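Local coordinates for protein tyrocidine synthase 2 (Brevibacillus parabrevis, PDB 6TA8) that contributes a condensation domain, a two-lobed unit of the kind found in large, modular nonribosomal peptide synthetases, at residues A[43-46]-A[51-54]; A[54-59]-A[135-140]; A[88-93]-A[163-168]; A[155-160]-A[403-408]. One frame throughout, in Å; residues are numbered along the deposited sequence.

Contact 1 (A[43-46]-A[51-54]); sequences WFFA and DRHH
Over the centre of one guanidinium face of Arg52 stands the edge of Phe45, with CE1 4.1 Å above the plane and the two flat groups nearly perpendicular (87°). NH1 of Arg52 lies near the plane of that phenyl ring, beside its edge. One face of the Phe45 ring is occupied from its own helix by Phe44 CD2. Phe44 in turn presents its far corner: CZ reaches the carbonyl of Arg52 in the ring plane, 3.3 Å from Arg52 O, and packs 3.8 Å from Arg52 CB. The arginine chain runs extended from CG to NE, which carries its head from the turn after helix 39-46 back to the helix. That turn is a type I beta turn closed by His54 N to Asp51 O (2.8 Å). Gln92 hydrogen-bonds the guanidinium, while His163 NE2 donates to Arg52 O. The aromatic C-H at Phe44 CZ therefore approaches an oxygen that already has a stronger partner. With an aromatic edge against the cation, the geometry is not that of a cation-pi pair, and the contact is probably mostly one of van der Waals fit; NH1 and NH2 of Arg52 find their hydrogen bonds outside the two segments.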
loop_
_atom_site.group_PDB
_atom_site.type_symbol
_atom_site.label_atom_id
_atom_site.label_comp_id
_atom_site.label_asym_id
_atom_site.label_seq_id
_atom_site.Cartn_x
_atom_site.Cartn_y
_atom_site.Cartn_z
ATOM N N TRP A 43 0.687 0.238 14.345
ATOM C CA TRP A 43 -0.625 -0.315 14.029
ATOM C C TRP A 43 -0.533 -1.779 13.617
ATOM O O TRP A 43 -1.462 -2.554 13.872
ATOM C CB TRP A 43 -1.282 0.516 12.925
ATOM C CG TRP A 43 -2.472 -0.131 12.287
ATOM C CD1 TRP A 43 -3.770 -0.042 12.697
ATOM C CD2 TRP A 43 -2.477 -0.957 11.116
ATOM N NE1 TRP A 43 -4.582 -0.765 11.857
ATOM C CE2 TRP A 43 -3.812 -1.337 10.878
ATOM C CE3 TRP A 43 -1.480 -1.417 10.249
ATOM C CZ2 TRP A 43 -4.177 -2.154 9.810
ATOM C CZ3 TRP A 43 -1.845 -2.226 9.188
ATOM C CH2 TRP A 43 -3.181 -2.587 8.978
ATOM N N PHE A 44 0.574 -2.176 12.987
ATOM C CA PHE A 44 0.731 -3.565 12.566
ATOM C C PHE A 44 0.892 -4.492 13.765
ATOM O O PHE A 44 0.311 -5.583 13.797
ATOM C CB PHE A 44 1.926 -3.691 11.620
ATOM C CG PHE A 44 2.304 -5.110 11.299
ATOM C CD1 PHE A 44 1.608 -5.827 10.340
ATOM C CD2 PHE A 44 3.362 -5.725 11.950
ATOM C CE1 PHE A 44 1.955 -7.132 10.041
ATOM C CE2 PHE A 44 3.713 -7.030 11.657
ATOM C CZ PHE A 44 3.008 -7.734 10.700
ATOM N N PHE A 45 1.674 -4.075 14.763
ATOM C CA PHE A 45 1.901 -4.917 15.932
ATOM C C PHE A 45 0.715 -4.907 16.887
ATOM O O PHE A 45 0.443 -5.923 17.536
ATOM C CB PHE A 45 3.168 -4.469 16.661
ATOM C CG PHE A 45 4.434 -4.791 15.921
ATOM C CD1 PHE A 45 4.874 -6.099 15.814
ATOM C CD2 PHE A 45 5.180 -3.788 15.328
ATOM C CE1 PHE A 45 6.034 -6.401 15.131
ATOM C CE2 PHE A 45 6.341 -4.082 14.643
ATOM C CZ PHE A 45 6.769 -5.391 14.545
ATOM N N ALA A 46 0.004 -3.780 16.987
ATOM C CA ALA A 46 -1.165 -3.714 17.856
ATOM C C ALA A 46 -2.285 -4.627 17.381
ATOM O O ALA A 46 -3.146 -5.003 18.182
ATOM C CB ALA A 46 -1.673 -2.273 17.950
ATOM N N ASP A 51 0.925 -15.420 12.678
ATOM C CA ASP A 51 2.014 -15.542 11.710
ATOM C C ASP A 51 2.330 -14.182 11.089
ATOM O O ASP A 51 2.333 -14.010 9.867
ATOM C CB ASP A 51 1.688 -16.577 10.631
ATOM C CG ASP A 51 1.168 -17.881 11.204
ATOM O OD1 ASP A 51 1.711 -18.344 12.231
ATOM O OD2 ASP A 51 0.216 -18.444 10.628
ATOM N N ARG A 52 2.596 -13.201 11.956
ATOM C CA ARG A 52 2.874 -11.842 11.505
ATOM C C ARG A 52 4.114 -11.753 10.623
ATOM O O ARG A 52 4.340 -10.706 10.006
ATOM C CB ARG A 52 3.025 -10.914 12.712
ATOM C CG ARG A 52 4.230 -11.223 13.580
ATOM C CD ARG A 52 4.160 -10.491 14.907
ATOM N NE ARG A 52 5.451 -10.496 15.588
ATOM C CZ ARG A 52 5.631 -10.142 16.855
ATOM N NH1 ARG A 52 4.601 -9.751 17.593
ATOM N NH2 ARG A 52 6.845 -10.179 17.388
ATOM N N HIS A 53 4.920 -12.815 10.553
ATOM C CA HIS A 53 6.036 -12.848 9.617
ATOM C C HIS A 53 5.576 -13.078 8.184
ATOM O O HIS A 53 6.361 -12.869 7.253
ATOM C CB HIS A 53 7.028 -13.936 10.021
ATOM C CG HIS A 53 6.469 -15.321 9.930
ATOM N ND1 HIS A 53 5.755 -15.905 10.954
ATOM C CD2 HIS A 53 6.509 -16.235 8.931
ATOM C CE1 HIS A 53 5.383 -17.119 10.592
ATOM N NE2 HIS A 53 5.827 -17.345 9.369
ATOM N N HIS A 54 4.332 -13.508 7.989
ATOM C CA HIS A 54 3.752 -13.723 6.665
ATOM C C HIS A 54 2.731 -12.611 6.433
ATOM O O HIS A 54 1.544 -12.760 6.732
ATOM C CB HIS A 54 3.119 -15.107 6.554
ATOM C CG HIS A 54 2.794 -15.510 5.149
ATOM N ND1 HIS A 54 2.294 -16.755 4.830
ATOM C CD2 HIS A 54 2.898 -14.835 3.981
ATOM C CE1 HIS A 54 2.103 -16.828 3.525
ATOM N NE2 HIS A 54 2.461 -15.676 2.986
#

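Contact 2 (A[54-59]-A[135-140]); sequences HWNQAV and SSIDLE
His54 and Ser135 meet face to backbone: the imidazole lies across the serine, whose CA sits 3.7 Å above the ring plane, displaced toward the rim. Closest approach is over the rim of that same face, where Ser135 CB stands 3.3 Å from His54 ND1. With CG anti to the backbone N (chi1 -167°), the ring swings out over the first residue beyond helix 122-134, and its NE2 goes on to bond Gln409 O. Two residues later the geometry changes. Asn56 and Ile137 point at each other from opposite directions, and the methyl CD1 of the isoleucine lies over the flat of the amide, 3.4 Å from Asn56 ND2 and 3.5 Å from Asn56 OD1. This joins the start of strand 56-63, a member of the mixed five-stranded sheet, to the loop that leads from helix 122-134 into strand 145-152, another member of that sheet. The amide is fixed at both of its polar ends. Asn56 OD1 accepts from Trp55 N at 3.0 Å (N-H...O 153°), the donor standing well above the carbonyl plane, 65° out of it. ND2 bonds Gln134 O, at the last residue of the helix. The indole of Trp55 leads off from this loop and stacks on Phe49.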
loop_
_atom_site.group_PDB
_atom_site.type_symbol
_atom_site.label_atom_id
_atom_site.label_comp_id
_atom_site.label_asym_id
_atom_site.label_seq_id
_atom_site.Cartn_x
_atom_site.Cartn_y
_atom_site.Cartn_z
ATOM N N HIS A 54 4.332 -13.508 7.989
ATOM C CA HIS A 54 3.752 -13.723 6.665
ATOM C C HIS A 54 2.731 -12.611 6.433
ATOM O O HIS A 54 1.544 -12.760 6.732
ATOM C CB HIS A 54 3.119 -15.107 6.554
ATOM C CG HIS A 54 2.794 -15.510 5.149
ATOM N ND1 HIS A 54 2.294 -16.755 4.830
ATOM C CD2 HIS A 54 2.898 -14.835 3.981
ATOM C CE1 HIS A 54 2.103 -16.828 3.525
ATOM N NE2 HIS A 54 2.461 -15.676 2.986
ATOM N N TRP A 55 3.209 -11.491 5.895
ATOM C CA TRP A 55 2.402 -10.297 5.685
ATOM C C TRP A 55 3.172 -9.348 4.779
ATOM O O TRP A 55 3.615 -8.283 5.220
ATOM C CB TRP A 55 2.075 -9.629 7.023
ATOM C CG TRP A 55 0.751 -8.927 7.063
ATOM C CD1 TRP A 55 -0.471 -9.496 7.267
ATOM C CD2 TRP A 55 0.519 -7.521 6.912
ATOM N NE1 TRP A 55 -1.451 -8.534 7.243
ATOM C CE2 TRP A 55 -0.870 -7.313 7.028
ATOM C CE3 TRP A 55 1.349 -6.420 6.685
ATOM C CZ2 TRP A 55 -1.446 -6.049 6.927
ATOM C CZ3 TRP A 55 0.774 -5.165 6.585
ATOM C CH2 TRP A 55 -0.609 -4.991 6.706
ATOM N N ASN A 56 3.344 -9.728 3.517
ATOM C CA ASN A 56 4.335 -9.123 2.639
ATOM C C ASN A 56 3.673 -8.428 1.453
ATOM O O ASN A 56 2.449 -8.426 1.296
ATOM C CB ASN A 56 5.324 -10.180 2.133
ATOM C CG ASN A 56 5.630 -11.242 3.169
ATOM O OD1 ASN A 56 5.705 -10.961 4.365
ATOM N ND2 ASN A 56 5.815 -12.475 2.713
ATOM N N GLN A 57 4.521 -7.820 0.627
ATOM C CA GLN A 57 4.181 -7.361 -0.710
ATOM C C GLN A 57 5.218 -7.932 -1.664
ATOM O O GLN A 57 6.401 -8.018 -1.322
ATOM C CB GLN A 57 4.158 -5.826 -0.800
ATOM C CG GLN A 57 2.909 -5.183 -0.217
ATOM C CD GLN A 57 2.904 -3.675 -0.376
ATOM O OE1 GLN A 57 3.949 -3.057 -0.589
ATOM N NE2 GLN A 57 1.724 -3.073 -0.269
ATOM N N ALA A 58 4.780 -8.335 -2.855
ATOM C CA ALA A 58 5.678 -9.009 -3.779
ATOM C C ALA A 58 5.306 -8.674 -5.214
ATOM O O ALA A 58 4.153 -8.355 -5.518
ATOM C CB ALA A 58 5.653 -10.529 -3.570
ATOM N N VAL A 59 6.306 -8.746 -6.094
ATOM C CA VAL A 59 6.119 -8.581 -7.528
ATOM C C VAL A 59 6.845 -9.715 -8.239
ATOM O O VAL A 59 7.864 -10.225 -7.761
ATOM C CB VAL A 59 6.620 -7.207 -8.036
ATOM C CG1 VAL A 59 5.889 -6.071 -7.333
ATOM C CG2 VAL A 59 8.128 -7.070 -7.852
ATOM N N SER A 135 6.031 -17.522 2.911
ATOM C CA SER A 135 5.755 -17.828 4.307
ATOM C C SER A 135 7.008 -18.164 5.104
ATOM O O SER A 135 6.897 -18.638 6.239
ATOM C CB SER A 135 4.757 -18.984 4.403
ATOM O OG SER A 135 5.327 -20.190 3.923
ATOM N N SER A 136 8.193 -17.925 4.547
ATOM C CA SER A 136 9.452 -18.289 5.185
ATOM C C SER A 136 10.295 -17.056 5.497
ATOM O O SER A 136 11.521 -17.076 5.382
ATOM C CB SER A 136 10.236 -19.266 4.314
ATOM O OG SER A 136 10.535 -18.700 3.050
ATOM N N ILE A 137 9.647 -15.969 5.905
ATOM C CA ILE A 137 10.346 -14.742 6.266
ATOM C C ILE A 137 10.608 -14.747 7.766
ATOM O O ILE A 137 9.681 -14.910 8.568
ATOM C CB ILE A 137 9.538 -13.502 5.849
ATOM C CG1 ILE A 137 9.599 -13.313 4.332
ATOM C CG2 ILE A 137 10.051 -12.257 6.564
ATOM C CD1 ILE A 137 9.012 -12.000 3.857
ATOM N N ASP A 138 11.872 -14.579 8.144
ATOM C CA ASP A 138 12.263 -14.499 9.546
ATOM C C ASP A 138 12.309 -13.035 9.965
ATOM O O ASP A 138 13.126 -12.264 9.454
ATOM C CB ASP A 138 13.619 -15.171 9.765
ATOM C CG ASP A 138 14.021 -15.211 11.226
ATOM O OD1 ASP A 138 13.147 -15.001 12.095
ATOM O OD2 ASP A 138 15.213 -15.453 11.506
ATOM N N LEU A 139 11.433 -12.653 10.895
ATOM C CA LEU A 139 11.347 -11.255 11.297
ATOM C C LEU A 139 12.397 -10.880 12.337
ATOM O O LEU A 139 12.843 -9.728 12.368
ATOM C CB LEU A 139 9.949 -10.948 11.839
ATOM C CG LEU A 139 9.009 -10.198 10.895
ATOM C CD1 LEU A 139 7.655 -9.969 11.552
ATOM C CD2 LEU A 139 9.628 -8.880 10.464
ATOM N N GLU A 140 12.807 -11.825 13.187
ATOM C CA GLU A 140 13.738 -11.490 14.260
ATOM C C GLU A 140 15.186 -11.472 13.790
ATOM O O GLU A 140 15.975 -10.646 14.264
ATOM C CB GLU A 140 13.577 -12.467 15.426
ATOM C CG GLU A 140 14.435 -12.118 16.636
ATOM C CD GLU A 140 13.909 -12.716 17.926
ATOM O OE1 GLU A 140 14.253 -12.192 19.007
ATOM O OE2 GLU A 140 13.157 -13.710 17.862
#

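Contact 3 (A[88-93]-A[163-168]); sequences MVYKQE and HHLVVD
Leu165 and Tyr90 make the close-fitting half of this contact. The methyl CD1 of Leu165 lies over one face of the phenol ring in a CH-pi arrangement, 3.6 Å from the ring centroid of Tyr90 and 15° off the ring normal, while Leu165 CB reaches the hydroxyl, 3.4 Å from Tyr90 OH. A tyrosine CG set anti to its carbonyl carbon (chi1 -65°) sends the ring from strand 88-91 into the loop. The hydroxyl also comes within 3.3 Å of Leu165 O, at best a weak hydrogen bond; that oxygen accepts from Gln41 NE2 as well. Val166 CG1 touches the same hydroxyl, 3.8 Å from Tyr90 OH, and makes a looser, single apolar touch with Met88 CB. The solvent side begins after Tyr90, where Gln92 and Glu93, both exposed, stay well clear of the loop. Inside the loop, polar bonds set the shape that Tyr90 packs against. His163 ND1 accepts from Leu165 N at 3.3 Å, with the donor tilted 20° from the ring plane, and His164 ND1 donates to Val167 O at 2.9 Å. Asp168 N-caps helix 169-187 and forms a salt bridge with Arg307. The order of residues, two histidines, three apolar positions and then the aspartate, is the beginning of the HHxxxDG signature of condensation domains; Tyr90 and Met88 pack against the apolar positions of that motif from strand 88-91, at the edge of the small three-stranded antiparallel sheet.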
loop_
_atom_site.group_PDB
_atom_site.type_symbol
_atom_site.label_atom_id
_atom_site.label_comp_id
_atom_site.label_asym_id
_atom_site.label_seq_id
_atom_site.Cartn_x
_atom_site.Cartn_y
_atom_site.Cartn_z
ATOM N N MET A 88 16.444 -4.446 7.979
ATOM C CA MET A 88 15.804 -4.305 9.277
ATOM C C MET A 88 15.435 -5.663 9.864
ATOM O O MET A 88 15.100 -6.606 9.143
ATOM C CB MET A 88 14.548 -3.440 9.164
ATOM C CG MET A 88 14.111 -2.787 10.465
ATOM S SD MET A 88 14.928 -1.206 10.759
ATOM C CE MET A 88 14.641 -0.392 9.193
ATOM N N VAL A 89 15.502 -5.746 11.195
ATOM C CA VAL A 89 15.033 -6.900 11.949
ATOM C C VAL A 89 14.239 -6.390 13.145
ATOM O O VAL A 89 14.408 -5.255 13.594
ATOM C CB VAL A 89 16.185 -7.816 12.419
ATOM C CG1 VAL A 89 16.805 -8.544 11.234
ATOM C CG2 VAL A 89 17.234 -7.010 13.172
ATOM N N TYR A 90 13.361 -7.249 13.662
ATOM C CA TYR A 90 12.442 -6.879 14.732
ATOM C C TYR A 90 12.570 -7.882 15.869
ATOM O O TYR A 90 12.368 -9.081 15.663
ATOM C CB TYR A 90 10.998 -6.828 14.220
ATOM C CG TYR A 90 10.754 -5.746 13.191
ATOM C CD1 TYR A 90 11.130 -5.923 11.865
ATOM C CD2 TYR A 90 10.151 -4.548 13.546
ATOM C CE1 TYR A 90 10.913 -4.935 10.924
ATOM C CE2 TYR A 90 9.928 -3.556 12.610
ATOM C CZ TYR A 90 10.313 -3.753 11.303
ATOM O OH TYR A 90 10.092 -2.766 10.370
ATOM N N LYS A 91 12.887 -7.392 17.063
ATOM C CA LYS A 91 13.069 -8.246 18.226
ATOM C C LYS A 91 11.979 -7.984 19.257
ATOM O O LYS A 91 11.527 -6.849 19.434
ATOM C CB LYS A 91 14.448 -8.029 18.851
ATOM C CG LYS A 91 15.583 -8.550 17.988
ATOM C CD LYS A 91 16.941 -8.137 18.524
ATOM C CE LYS A 91 17.974 -9.223 18.265
ATOM N NZ LYS A 91 17.742 -9.909 16.962
ATOM N N GLN A 92 11.563 -9.049 19.941
ATOM C CA GLN A 92 10.500 -8.950 20.937
ATOM C C GLN A 92 11.055 -9.114 22.349
ATOM O O GLN A 92 10.731 -10.084 23.043
ATOM C CB GLN A 92 9.418 -9.998 20.661
ATOM C CG GLN A 92 8.067 -9.700 21.293
ATOM C CD GLN A 92 6.921 -10.294 20.501
ATOM O OE1 GLN A 92 6.138 -9.571 19.883
ATOM N NE2 GLN A 92 6.825 -11.618 20.500
ATOM N N GLU A 93 11.883 -8.171 22.790
ATOM C CA GLU A 93 12.512 -8.248 24.103
ATOM C C GLU A 93 11.595 -7.646 25.163
ATOM O O GLU A 93 11.059 -6.549 24.977
ATOM C CB GLU A 93 13.859 -7.524 24.098
ATOM C CG GLU A 93 14.735 -7.851 22.897
ATOM C CD GLU A 93 16.121 -8.322 23.294
ATOM O OE1 GLU A 93 16.219 -9.258 24.115
ATOM O OE2 GLU A 93 17.112 -7.763 22.778
ATOM N N HIS A 163 8.767 -8.242 3.253
ATOM C CA HIS A 163 7.808 -8.001 4.323
ATOM C C HIS A 163 7.326 -6.556 4.283
ATOM O O HIS A 163 8.105 -5.629 4.048
ATOM C CB HIS A 163 8.440 -8.311 5.680
ATOM C CG HIS A 163 7.443 -8.539 6.772
ATOM N ND1 HIS A 163 6.896 -7.509 7.509
ATOM C CD2 HIS A 163 6.893 -9.680 7.254
ATOM C CE1 HIS A 163 6.053 -8.007 8.396
ATOM N NE2 HIS A 163 6.033 -9.321 8.264
ATOM N N HIS A 164 6.026 -6.369 4.518
ATOM C CA HIS A 164 5.398 -5.060 4.380
ATOM C C HIS A 164 5.913 -4.034 5.383
ATOM O O HIS A 164 5.589 -2.850 5.248
ATOM C CB HIS A 164 3.882 -5.198 4.520
ATOM C CG HIS A 164 3.108 -4.115 3.834
ATOM N ND1 HIS A 164 3.686 -2.935 3.417
ATOM C CD2 HIS A 164 1.801 -4.036 3.490
ATOM C CE1 HIS A 164 2.769 -2.176 2.845
ATOM N NE2 HIS A 164 1.616 -2.821 2.877
ATOM N N LEU A 165 6.704 -4.450 6.373
ATOM C CA LEU A 165 7.154 -3.532 7.410
ATOM C C LEU A 165 8.226 -2.560 6.932
ATOM O O LEU A 165 8.571 -1.641 7.683
ATOM C CB LEU A 165 7.680 -4.320 8.611
ATOM C CG LEU A 165 6.669 -4.670 9.703
ATOM C CD1 LEU A 165 7.308 -5.576 10.744
ATOM C CD2 LEU A 165 6.121 -3.406 10.351
ATOM N N VAL A 166 8.755 -2.729 5.720
ATOM C CA VAL A 166 9.880 -1.916 5.264
ATOM C C VAL A 166 9.675 -1.439 3.830
ATOM O O VAL A 166 10.598 -0.889 3.218
ATOM C CB VAL A 166 11.204 -2.695 5.385
ATOM C CG1 VAL A 166 11.605 -2.858 6.843
ATOM C CG2 VAL A 166 11.088 -4.050 4.702
ATOM N N VAL A 167 8.477 -1.643 3.279
ATOM C CA VAL A 167 8.184 -1.268 1.900
ATOM C C VAL A 167 6.741 -0.798 1.798
ATOM O O VAL A 167 5.881 -1.180 2.596
ATOM C CB VAL A 167 8.419 -2.431 0.903
ATOM C CG1 VAL A 167 9.902 -2.614 0.615
ATOM C CG2 VAL A 167 7.799 -3.713 1.430
ATOM N N ASP A 168 6.477 0.034 0.794
ATOM C CA ASP A 168 5.121 0.431 0.438
ATOM C C ASP A 168 5.072 0.646 -1.073
ATOM O O ASP A 168 6.013 0.302 -1.794
ATOM C CB ASP A 168 4.679 1.667 1.235
ATOM C CG ASP A 168 5.592 2.866 1.030
ATOM O OD1 ASP A 168 6.582 2.764 0.278
ATOM O OD2 ASP A 168 5.313 3.924 1.634
#

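Contact 4 (A[155-160]-A[403-408]); sequences GDHLLV and SPLGTG
His157 lies under the methyl of Leu405, whose CD1 sits over the ring centre, 3.8 Å from the centroid and 9° off the normal, a clean CH-pi contact. The two side chains cross at about a right angle. At the ring edge Ser403 takes over: its CB lies in the imidazole plane and its OG is hydrogen-bonded to His157 ND1 at 2.8 Å. Serine OG stands anti to the backbone N (chi1 169°), where it can serve the ring and its own chain together, because it also accepts from Leu405 N at 3.2 Å along an almost straight line (172°). This is an ST turn, and it brings Leu405 back over the ring that Ser403 grips at the edge. Further along, Leu159 CD1 comes within 4.2 Å of Thr407 O, a looser touch; that carbonyl is hydrogen-bonded by Gln134 NE2. Segment 403-408 follows the short edge strand 401-402, and runs alongside strand 155-163 close to helix 122-134, with Ile126 touching both His157 and Leu405. The chain arrives here from strand 383-390 of the six-stranded sheet and returns to it at 421-428, consistent with the latch-like crossover between lobes known in condensation domains. Face and edge contacts together should fix the rotation of the imidazole, and the one hydroxyl, holding two nitrogens, couples the ring's position to the conformation of the turn.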
loop_
_atom_site.group_PDB
_atom_site.type_symbol
_atom_site.label_atom_id
_atom_site.label_comp_id
_atom_site.label_asym_id
_atom_site.label_seq_id
_atom_site.Cartn_x
_atom_site.Cartn_y
_atom_site.Cartn_z
ATOM N N GLY A 155 11.527 -18.337 -20.897
ATOM C CA GLY A 155 12.104 -17.200 -20.208
ATOM C C GLY A 155 12.373 -17.506 -18.750
ATOM O O GLY A 155 12.310 -18.654 -18.301
ATOM N N ASP A 156 12.680 -16.450 -18.001
ATOM C CA ASP A 156 12.986 -16.544 -16.581
ATOM C C ASP A 156 12.039 -15.647 -15.796
ATOM O O ASP A 156 11.833 -14.485 -16.163
ATOM C CB ASP A 156 14.438 -16.148 -16.298
ATOM C CG ASP A 156 15.433 -17.181 -16.793
ATOM O OD1 ASP A 156 14.998 -18.231 -17.309
ATOM O OD2 ASP A 156 16.652 -16.940 -16.666
ATOM N N HIS A 157 11.467 -16.188 -14.724
ATOM C CA HIS A 157 10.597 -15.437 -13.829
ATOM C C HIS A 157 11.355 -15.113 -12.549
ATOM O O HIS A 157 12.026 -15.981 -11.983
ATOM C CB HIS A 157 9.328 -16.229 -13.506
ATOM C CG HIS A 157 8.515 -16.587 -14.711
ATOM N ND1 HIS A 157 7.567 -15.743 -15.247
ATOM C CD2 HIS A 157 8.505 -17.700 -15.482
ATOM C CE1 HIS A 157 7.009 -16.319 -16.297
ATOM N NE2 HIS A 157 7.560 -17.508 -16.460
ATOM N N LEU A 158 11.250 -13.864 -12.098
ATOM C CA LEU A 158 11.958 -13.391 -10.913
ATOM C C LEU A 158 10.938 -12.891 -9.898
ATOM O O LEU A 158 10.241 -11.902 -10.147
ATOM C CB LEU A 158 12.957 -12.294 -11.272
ATOM C CG LEU A 158 13.913 -11.879 -10.150
ATOM C CD1 LEU A 158 14.843 -13.026 -9.786
ATOM C CD2 LEU A 158 14.705 -10.642 -10.543
ATOM N N LEU A 159 10.856 -13.572 -8.759
ATOM C CA LEU A 159 9.963 -13.192 -7.673
ATOM C C LEU A 159 10.747 -12.420 -6.621
ATOM O O LEU A 159 11.842 -12.835 -6.227
ATOM C CB LEU A 159 9.313 -14.428 -7.047
ATOM C CG LEU A 159 8.495 -14.209 -5.773
ATOM C CD1 LEU A 159 7.282 -13.336 -6.054
ATOM C CD2 LEU A 159 8.073 -15.541 -5.177
ATOM N N VAL A 160 10.189 -11.297 -6.175
ATOM C CA VAL A 160 10.810 -10.443 -5.164
ATOM C C VAL A 160 9.758 -10.191 -4.091
ATOM O O VAL A 160 8.857 -9.365 -4.278
ATOM C CB VAL A 160 11.332 -9.126 -5.746
ATOM C CG1 VAL A 160 11.956 -8.276 -4.651
ATOM C CG2 VAL A 160 12.336 -9.392 -6.860
ATOM N N SER A 403 5.677 -10.358 -15.148
ATOM C CA SER A 403 5.237 -11.687 -15.537
ATOM C C SER A 403 3.734 -11.842 -15.315
ATOM O O SER A 403 3.174 -11.284 -14.369
ATOM C CB SER A 403 5.988 -12.751 -14.741
ATOM O OG SER A 403 5.406 -14.030 -14.920
ATOM N N PRO A 404 3.056 -12.598 -16.184
ATOM C CA PRO A 404 1.615 -12.832 -15.995
ATOM C C PRO A 404 1.289 -13.712 -14.799
ATOM O O PRO A 404 0.108 -13.820 -14.440
ATOM C CB PRO A 404 1.191 -13.512 -17.306
ATOM C CG PRO A 404 2.325 -13.276 -18.269
ATOM C CD PRO A 404 3.555 -13.195 -17.433
ATOM N N LEU A 405 2.284 -14.336 -14.175
ATOM C CA LEU A 405 2.040 -15.233 -13.058
ATOM C C LEU A 405 1.751 -14.449 -11.782
ATOM O O LEU A 405 2.096 -13.272 -11.647
ATOM C CB LEU A 405 3.237 -16.156 -12.838
ATOM C CG LEU A 405 3.722 -16.939 -14.056
ATOM C CD1 LEU A 405 4.847 -17.881 -13.665
ATOM C CD2 LEU A 405 2.572 -17.705 -14.692
ATOM N N GLY A 406 1.109 -15.128 -10.833
ATOM C CA GLY A 406 0.833 -14.533 -9.546
ATOM C C GLY A 406 2.034 -14.574 -8.621
ATOM O O GLY A 406 3.047 -15.220 -8.888
ATOM N N THR A 407 1.907 -13.859 -7.507
ATOM C CA THR A 407 2.966 -13.778 -6.511
ATOM C C THR A 407 2.803 -14.782 -5.379
ATOM O O THR A 407 3.705 -14.897 -4.541
ATOM C CB THR A 407 3.025 -12.365 -5.916
ATOM O OG1 THR A 407 1.872 -12.147 -5.094
ATOM C CG2 THR A 407 3.054 -11.323 -7.022
ATOM N N GLY A 408 1.692 -15.510 -5.334
ATOM C CA GLY A 408 1.386 -16.368 -4.211
ATOM C C GLY A 408 0.652 -15.624 -3.110
ATOM O O GLY A 408 0.512 -14.399 -3.119
#

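Overall arrangement
Contacts 1, 2 and 3 cluster, their centres 9 to 10 Å apart and each touching the other two, whereas contact 4 lies about 16 Å from contact 2 and 24 to 25 Å from contacts 3 and 1. His54 belongs to both contacts 1 and 2. Along the chain, contact 1 closes first; contacts 2 and 3 then interleave, as do contacts 3 and 4. Neighbouring strands 56-63 and 155-163 of the five-stranded sheet link contacts 2 and 4, through Val59 and Val160. The loop after strand 155-163 carries the signature motif of contact 3, so the same sheet connects that motif to the crossover segment 403-408 at its distant end.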